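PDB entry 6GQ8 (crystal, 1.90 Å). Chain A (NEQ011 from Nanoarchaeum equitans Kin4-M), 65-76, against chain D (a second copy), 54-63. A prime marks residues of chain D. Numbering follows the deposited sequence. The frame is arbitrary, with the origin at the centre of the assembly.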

ATOM      1  N   PHE A  65       5.070  -7.307   1.623  1.00 26.62           N
ATOM      2  CA  PHE A  65       6.371  -7.890   1.933  1.00 26.55           C
ATOM      3  C   PHE A  65       7.369  -7.333   0.924  1.00 26.49           C
ATOM      4  O   PHE A  65       7.342  -7.706  -0.253  1.00 26.65           O
ATOM      5  CB  PHE A  65       6.293  -9.414   1.881  1.00 27.03           C
ATOM      6  CG  PHE A  65       5.101  -9.982   2.604  1.00 35.15           C
ATOM      7  CD1 PHE A  65       5.019  -9.924   3.987  1.00 27.67           C
ATOM      8  CD2 PHE A  65       4.052 -10.554   1.901  1.00 32.62           C
ATOM      9  CE1 PHE A  65       3.922 -10.442   4.657  1.00 27.88           C
ATOM     10  CE2 PHE A  65       2.952 -11.069   2.564  1.00 30.71           C
ATOM     11  CZ  PHE A  65       2.889 -11.015   3.946  1.00 29.50           C
ATOM     12  N   LYS A  66       8.249  -6.441   1.380  1.00 27.22           N
ATOM     13  CA  LYS A  66       8.938  -5.527   0.476  1.00 35.77           C
ATOM     14  C   LYS A  66      10.325  -5.982   0.043  1.00 34.66           C
ATOM     15  O   LYS A  66      10.782  -5.574  -1.030  1.00 30.80           O
ATOM     16  CB  LYS A  66       9.058  -4.141   1.120  1.00 36.94           C
ATOM     17  CG  LYS A  66       7.739  -3.401   1.262  1.00 38.47           C
ATOM     18  CD  LYS A  66       7.116  -3.159  -0.098  1.00 35.69           C
ATOM     19  CE  LYS A  66       6.293  -1.888  -0.128  1.00 33.41           C
ATOM     20  NZ  LYS A  66       5.760  -1.674  -1.495  1.00 33.39           N
ATOM     21  N   ALA A  67      11.016  -6.797   0.836  1.00 29.89           N
ATOM     22  CA  ALA A  67      12.387  -7.189   0.534  1.00 31.52           C
ATOM     23  C   ALA A  67      12.412  -8.589  -0.069  1.00 34.26           C
ATOM     24  O   ALA A  67      11.791  -9.513   0.466  1.00 31.74           O
ATOM     25  CB  ALA A  67      13.263  -7.133   1.785  1.00 33.43           C
ATOM     26  N   HIS A  68      13.142  -8.740  -1.174  1.00 32.45           N
ATOM     27  CA  HIS A  68      13.210 -10.000  -1.904  1.00 33.15           C
ATOM     28  C   HIS A  68      14.614 -10.218  -2.450  1.00 38.52           C
ATOM     29  O   HIS A  68      14.798 -10.676  -3.582  1.00 42.46           O
ATOM     30  CB  HIS A  68      12.178 -10.043  -3.033  1.00 33.92           C
ATOM     31  CG  HIS A  68      10.794  -9.671  -2.598  1.00 31.89           C
ATOM     32  ND1 HIS A  68      10.005 -10.504  -1.837  1.00 30.01           N
ATOM     33  CD2 HIS A  68      10.058  -8.555  -2.822  1.00 28.78           C
ATOM     34  CE1 HIS A  68       8.844  -9.916  -1.602  1.00 33.16           C
ATOM     35  NE2 HIS A  68       8.850  -8.734  -2.192  1.00 27.79           N
ATOM     36  N   GLY A  69      15.623  -9.889  -1.648  1.00 36.52           N
ATOM     37  CA  GLY A  69      17.012 -10.098  -2.014  1.00 44.62           C
ATOM     38  C   GLY A  69      17.876  -8.857  -1.964  1.00 44.90           C
ATOM     39  O   GLY A  69      19.109  -8.980  -2.025  1.00 43.84           O
ATOM     40  N   GLU A  70      17.287  -7.669  -1.850  1.00 46.28           N
ATOM     41  CA  GLU A  70      18.066  -6.439  -1.769  1.00 49.48           C
ATOM     42  C   GLU A  70      19.008  -6.488  -0.576  1.00 48.51           C
ATOM     43  O   GLU A  70      18.564  -6.557   0.575  1.00 49.27           O
ATOM     44  CB  GLU A  70      17.135  -5.231  -1.668  1.00 52.44           C
ATOM     45  CG  GLU A  70      16.296  -4.974  -2.915  1.00 55.95           C
ATOM     46  CD  GLU A  70      14.989  -5.741  -2.920  1.00 55.01           C
ATOM     47  OE1 GLU A  70      14.813  -6.630  -2.061  1.00 52.48           O
ATOM     48  OE2 GLU A  70      14.136  -5.454  -3.784  1.00 56.39           O
ATOM     49  N   TYR A  71      20.312  -6.454  -0.858  1.00 46.45           N
ATOM     50  CA  TYR A  71      21.350  -6.564   0.167  1.00 51.17           C
ATOM     51  C   TYR A  71      21.152  -7.808   1.031  1.00 49.93           C
ATOM     52  O   TYR A  71      21.446  -7.803   2.229  1.00 51.20           O
ATOM     53  CB  TYR A  71      21.403  -5.298   1.029  1.00 49.90           C
ATOM     54  CG  TYR A  71      21.613  -4.029   0.228  1.00 50.98           C
ATOM     55  CD1 TYR A  71      22.845  -3.745  -0.346  1.00 52.00           C
ATOM     56  CD2 TYR A  71      20.579  -3.118   0.043  1.00 50.92           C
ATOM     57  CE1 TYR A  71      23.045  -2.591  -1.082  1.00 53.72           C
ATOM     58  CE2 TYR A  71      20.770  -1.959  -0.695  1.00 51.10           C
ATOM     59  CZ  TYR A  71      22.006  -1.701  -1.253  1.00 53.17           C
ATOM     60  OH  TYR A  71      22.206  -0.552  -1.986  1.00 52.09           O
ATOM     61  N   ASN A  72      20.653  -8.882   0.411  1.00 48.59           N
ATOM     62  CA  ASN A  72      20.440 -10.173   1.067  1.00 47.03           C
ATOM     63  C   ASN A  72      19.414 -10.077   2.192  1.00 48.79           C
ATOM     64  O   ASN A  72      19.469 -10.831   3.166  1.00 47.41           O
ATOM     65  CB  ASN A  72      21.758 -10.763   1.584  1.00 50.81           C
ATOM     66  CG  ASN A  72      22.758 -11.004   0.471  1.00 58.38           C
ATOM     67  OD1 ASN A  72      22.412 -11.537  -0.585  1.00 57.70           O
ATOM     68  ND2 ASN A  72      24.000 -10.595   0.692  1.00 63.08           N
ATOM     69  N   ASN A  73      18.464  -9.155   2.064  1.00 43.23           N
ATOM     70  CA  ASN A  73      17.353  -9.034   2.998  1.00 41.90           C
ATOM     71  C   ASN A  73      16.082  -9.574   2.356  1.00 39.30           C
ATOM     72  O   ASN A  73      15.795  -9.294   1.188  1.00 37.80           O
ATOM     73  CB  ASN A  73      17.160  -7.578   3.428  1.00 41.45           C
ATOM     74  CG  ASN A  73      18.380  -7.015   4.133  1.00 46.45           C
ATOM     75  OD1 ASN A  73      18.909  -7.628   5.058  1.00 52.16           O
ATOM     76  ND2 ASN A  73      18.835  -5.847   3.697  1.00 46.78           N
ATOM     77  N   TYR A  74      15.316 -10.341   3.130  1.00 39.17           N
ATOM     78  CA  TYR A  74      14.142 -11.034   2.619  1.00 37.38           C
ATOM     79  C   TYR A  74      12.998 -10.905   3.609  1.00 36.41           C
ATOM     80  O   TYR A  74      13.145 -11.287   4.773  1.00 38.07           O
ATOM     81  CB  TYR A  74      14.444 -12.517   2.380  1.00 39.07           C
ATOM     82  CG  TYR A  74      15.537 -12.771   1.374  1.00 40.91           C
ATOM     83  CD1 TYR A  74      15.238 -12.993   0.039  1.00 40.95           C
ATOM     84  CD2 TYR A  74      16.872 -12.796   1.762  1.00 46.56           C
ATOM     85  CE1 TYR A  74      16.235 -13.234  -0.883  1.00 40.87           C
ATOM     86  CE2 TYR A  74      17.877 -13.030   0.846  1.00 44.35           C
ATOM     87  CZ  TYR A  74      17.552 -13.247  -0.476  1.00 45.37           C
ATOM     88  OH  TYR A  74      18.546 -13.482  -1.395  1.00 47.35           O
ATOM     89  N   THR A  75      11.856 -10.408   3.142  1.00 34.06           N
ATOM     90  CA  THR A  75      10.647 -10.370   3.955  1.00 33.17           C
ATOM     91  C   THR A  75       9.856 -11.652   3.723  1.00 37.34           C
ATOM     92  O   THR A  75       9.461 -11.949   2.589  1.00 32.22           O
ATOM     93  CB  THR A  75       9.781  -9.154   3.630  1.00 31.10           C
ATOM     94  OG1 THR A  75      10.587  -7.969   3.632  1.00 38.31           O
ATOM     95  CG2 THR A  75       8.684  -9.009   4.683  1.00 30.73           C
ATOM     96  N   GLU A  76       9.642 -12.411   4.793  1.00 34.58           N
ATOM     97  CA  GLU A  76       8.875 -13.645   4.698  1.00 35.84           C
ATOM     98  C   GLU A  76       7.391 -13.339   4.513  1.00 33.17           C
ATOM     99  O   GLU A  76       6.874 -12.381   5.096  1.00 35.51           O
ATOM    100  CB  GLU A  76       9.062 -14.493   5.956  1.00 41.46           C
ATOM    101  CG  GLU A  76      10.355 -15.265   5.995  1.00 54.61           C
ATOM    102  CD  GLU A  76      10.445 -16.295   4.889  1.00 60.47           C
ATOM    103  OE1 GLU A  76       9.785 -17.351   5.013  1.00 67.44           O
ATOM    104  OE2 GLU A  76      11.164 -16.047   3.897  1.00 56.25           O
TER
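Chain D 54-63: GKEPTHIARI

Chain D residues 58′-63′ belong to a strand that continues beyond them, extended except at Ile60′, where psi falls to -49°; it lies antiparallel to the start of the chain A stretch, with Gly54′ to Pro57′ leading into it as loop. The register is set by one bridge, a non-hydrogen-bonded pair of Phe65 and Ala61′ (CA to CA 5.1 Å), whose side chains share a face of the sheet; Lys66 CA then lies 4.9 Å from Ile60′ CA. From Lys66 onward chain A is loop and folds back through a turn, so that Thr75 returns beside Ala67 (Thr75 N to Ala67 O, 2.8 Å).

Both hydrogen bonds that join the two stretches end on Ile60′ O, from Lys66 N (3.0 Å, 160° at the hydrogen) and from Thr75 OG1 (2.6 Å). Thr75 OG1 also accepts from Ala67 N (3.1 Å), tying the returning segment to the same site.

A CH-pi contact follows, in which the Lys66 side chain, m at chi1 and chi2, lays CG over a face of the His59′ ring, 3.9 Å from its centroid and 8° off the normal.

Apolar and mixed packing completes the contact: Ile60′ CA-to-CB points away, yet its m,m rotamer brings CD1 back to Ala67 CB (3.9 Å). Thr58′ CG2 packs on Glu70 CB (4.3 Å), while Thr58′ OG1 meets the Tyr71 ring edge at CD2 (3.5 Å). Poorly ordered Lys55′ reaches Tyr71 CD1 through its CD (3.5 Å).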

ATOM      1  N   GLY D  54      26.461   1.044   7.173  1.00 89.43           N
ATOM      2  CA  GLY D  54      27.195   1.359   5.966  1.00 91.74           C
ATOM      3  C   GLY D  54      26.421   1.233   4.673  1.00 89.49           C
ATOM      4  O   GLY D  54      27.026   1.341   3.600  1.00 91.05           O
ATOM      5  N   LYS D  55      25.108   1.008   4.728  1.00 85.86           N
ATOM      6  CA  LYS D  55      24.293   0.854   3.529  1.00 85.58           C
ATOM      7  C   LYS D  55      23.066   1.757   3.609  1.00 83.64           C
ATOM      8  O   LYS D  55      22.845   2.469   4.593  1.00 83.64           O
ATOM      9  CB  LYS D  55      23.868  -0.607   3.324  1.00 83.18           C
ATOM     10  CG  LYS D  55      25.016  -1.590   3.160  1.00 88.50           C
ATOM     11  CD  LYS D  55      24.505  -2.943   2.685  1.00 87.08           C
ATOM     12  CE  LYS D  55      25.569  -4.020   2.816  1.00 90.06           C
ATOM     13  NZ  LYS D  55      25.791  -4.408   4.239  1.00 87.65           N
ATOM     14  N   GLU D  56      22.258   1.716   2.543  1.00 66.05           N
ATOM     15  CA  GLU D  56      21.017   2.462   2.418  1.00 62.23           C
ATOM     16  C   GLU D  56      19.885   1.744   3.152  1.00 59.92           C
ATOM     17  O   GLU D  56      19.919   0.520   3.311  1.00 59.56           O
ATOM     18  CB  GLU D  56      20.645   2.634   0.949  1.00 61.49           C
ATOM     19  CG  GLU D  56      21.662   3.413   0.131  1.00 65.34           C
ATOM     20  CD  GLU D  56      21.658   4.896   0.448  1.00 69.27           C
ATOM     21  OE1 GLU D  56      20.680   5.376   1.058  1.00 70.27           O
ATOM     22  OE2 GLU D  56      22.635   5.583   0.083  1.00 74.63           O
ATOM     23  N   PRO D  57      18.878   2.483   3.619  1.00 59.50           N
ATOM     24  CA  PRO D  57      17.724   1.832   4.258  1.00 55.10           C
ATOM     25  C   PRO D  57      16.944   0.995   3.252  1.00 48.63           C
ATOM     26  O   PRO D  57      16.623   1.455   2.155  1.00 48.63           O
ATOM     27  CB  PRO D  57      16.892   3.011   4.778  1.00 58.36           C
ATOM     28  CG  PRO D  57      17.308   4.170   3.937  1.00 62.80           C
ATOM     29  CD  PRO D  57      18.759   3.951   3.631  1.00 62.60           C
ATOM     30  N   THR D  58      16.659  -0.249   3.632  1.00 42.64           N
ATOM     31  CA  THR D  58      15.892  -1.172   2.806  1.00 39.52           C
ATOM     32  C   THR D  58      14.481  -1.311   3.359  1.00 36.79           C
ATOM     33  O   THR D  58      14.302  -1.601   4.546  1.00 37.06           O
ATOM     34  CB  THR D  58      16.569  -2.542   2.744  1.00 40.88           C
ATOM     35  OG1 THR D  58      17.834  -2.418   2.086  1.00 45.71           O
ATOM     36  CG2 THR D  58      15.703  -3.529   1.975  1.00 41.53           C
ATOM     37  N   HIS D  59      13.485  -1.091   2.503  1.00 31.53           N
ATOM     38  CA  HIS D  59      12.094  -1.238   2.912  1.00 31.10           C
ATOM     39  C   HIS D  59      11.795  -2.713   3.154  1.00 33.16           C
ATOM     40  O   HIS D  59      11.972  -3.544   2.257  1.00 33.88           O
ATOM     41  CB  HIS D  59      11.167  -0.668   1.842  1.00 28.91           C
ATOM     42  CG  HIS D  59       9.822  -0.261   2.355  1.00 28.79           C
ATOM     43  ND1 HIS D  59       8.909   0.424   1.582  1.00 28.87           N
ATOM     44  CD2 HIS D  59       9.238  -0.427   3.565  1.00 29.68           C
ATOM     45  CE1 HIS D  59       7.819   0.655   2.290  1.00 29.25           C
ATOM     46  NE2 HIS D  59       7.992   0.150   3.498  1.00 26.88           N
ATOM     47  N   ILE D  60      11.372  -3.042   4.369  1.00 30.33           N
ATOM     48  CA  ILE D  60      11.098  -4.421   4.762  1.00 30.92           C
ATOM     49  C   ILE D  60       9.611  -4.745   4.690  1.00 30.31           C
ATOM     50  O   ILE D  60       9.216  -5.761   4.119  1.00 30.22           O
ATOM     51  CB  ILE D  60      11.659  -4.693   6.175  1.00 29.54           C
ATOM     52  CG1 ILE D  60      13.173  -4.490   6.190  1.00 31.23           C
ATOM     53  CG2 ILE D  60      11.291  -6.099   6.626  1.00 29.94           C
ATOM     54  CD1 ILE D  60      13.926  -5.396   5.238  1.00 36.11           C
ATOM     55  N   ALA D  61       8.769  -3.897   5.276  1.00 28.48           N
ATOM     56  CA  ALA D  61       7.342  -4.168   5.304  1.00 27.71           C
ATOM     57  C   ALA D  61       6.568  -2.863   5.272  1.00 27.60           C
ATOM     58  O   ALA D  61       7.035  -1.825   5.750  1.00 26.95           O
ATOM     59  CB  ALA D  61       6.936  -4.973   6.543  1.00 27.71           C
ATOM     60  N   ARG D  62       5.368  -2.940   4.712  1.00 23.44           N
ATOM     61  CA  ARG D  62       4.396  -1.857   4.752  1.00 26.54           C
ATOM     62  C   ARG D  62       3.080  -2.452   5.222  1.00 25.78           C
ATOM     63  O   ARG D  62       2.581  -3.405   4.617  1.00 30.29           O
ATOM     64  CB  ARG D  62       4.256  -1.200   3.377  1.00 25.61           C
ATOM     65  CG  ARG D  62       3.134  -0.196   3.253  1.00 29.54           C
ATOM     66  CD  ARG D  62       3.346   0.658   2.021  1.00 28.80           C
ATOM     67  NE  ARG D  62       4.336   1.703   2.265  1.00 26.05           N
ATOM     68  CZ  ARG D  62       4.827   2.501   1.325  1.00 26.66           C
ATOM     69  NH1 ARG D  62       4.433   2.366   0.065  1.00 30.63           N
ATOM     70  NH2 ARG D  62       5.715   3.434   1.642  1.00 25.27           N
ATOM     71  N   ILE D  63       2.544  -1.928   6.321  1.00 26.03           N
ATOM     72  CA  ILE D  63       1.320  -2.450   6.918  1.00 25.57           C
ATOM     73  C   ILE D  63       0.313  -1.317   7.005  1.00 26.23           C
ATOM     74  O   ILE D  63       0.580  -0.290   7.640  1.00 29.04           O
ATOM     75  CB  ILE D  63       1.553  -3.056   8.311  1.00 27.18           C
ATOM     76  CG1 ILE D  63       2.637  -4.138   8.282  1.00 28.41           C
ATOM     77  CG2 ILE D  63       0.245  -3.610   8.857  1.00 27.97           C
ATOM     78  CD1 ILE D  63       3.912  -3.733   8.986  1.00 26.89           C
TER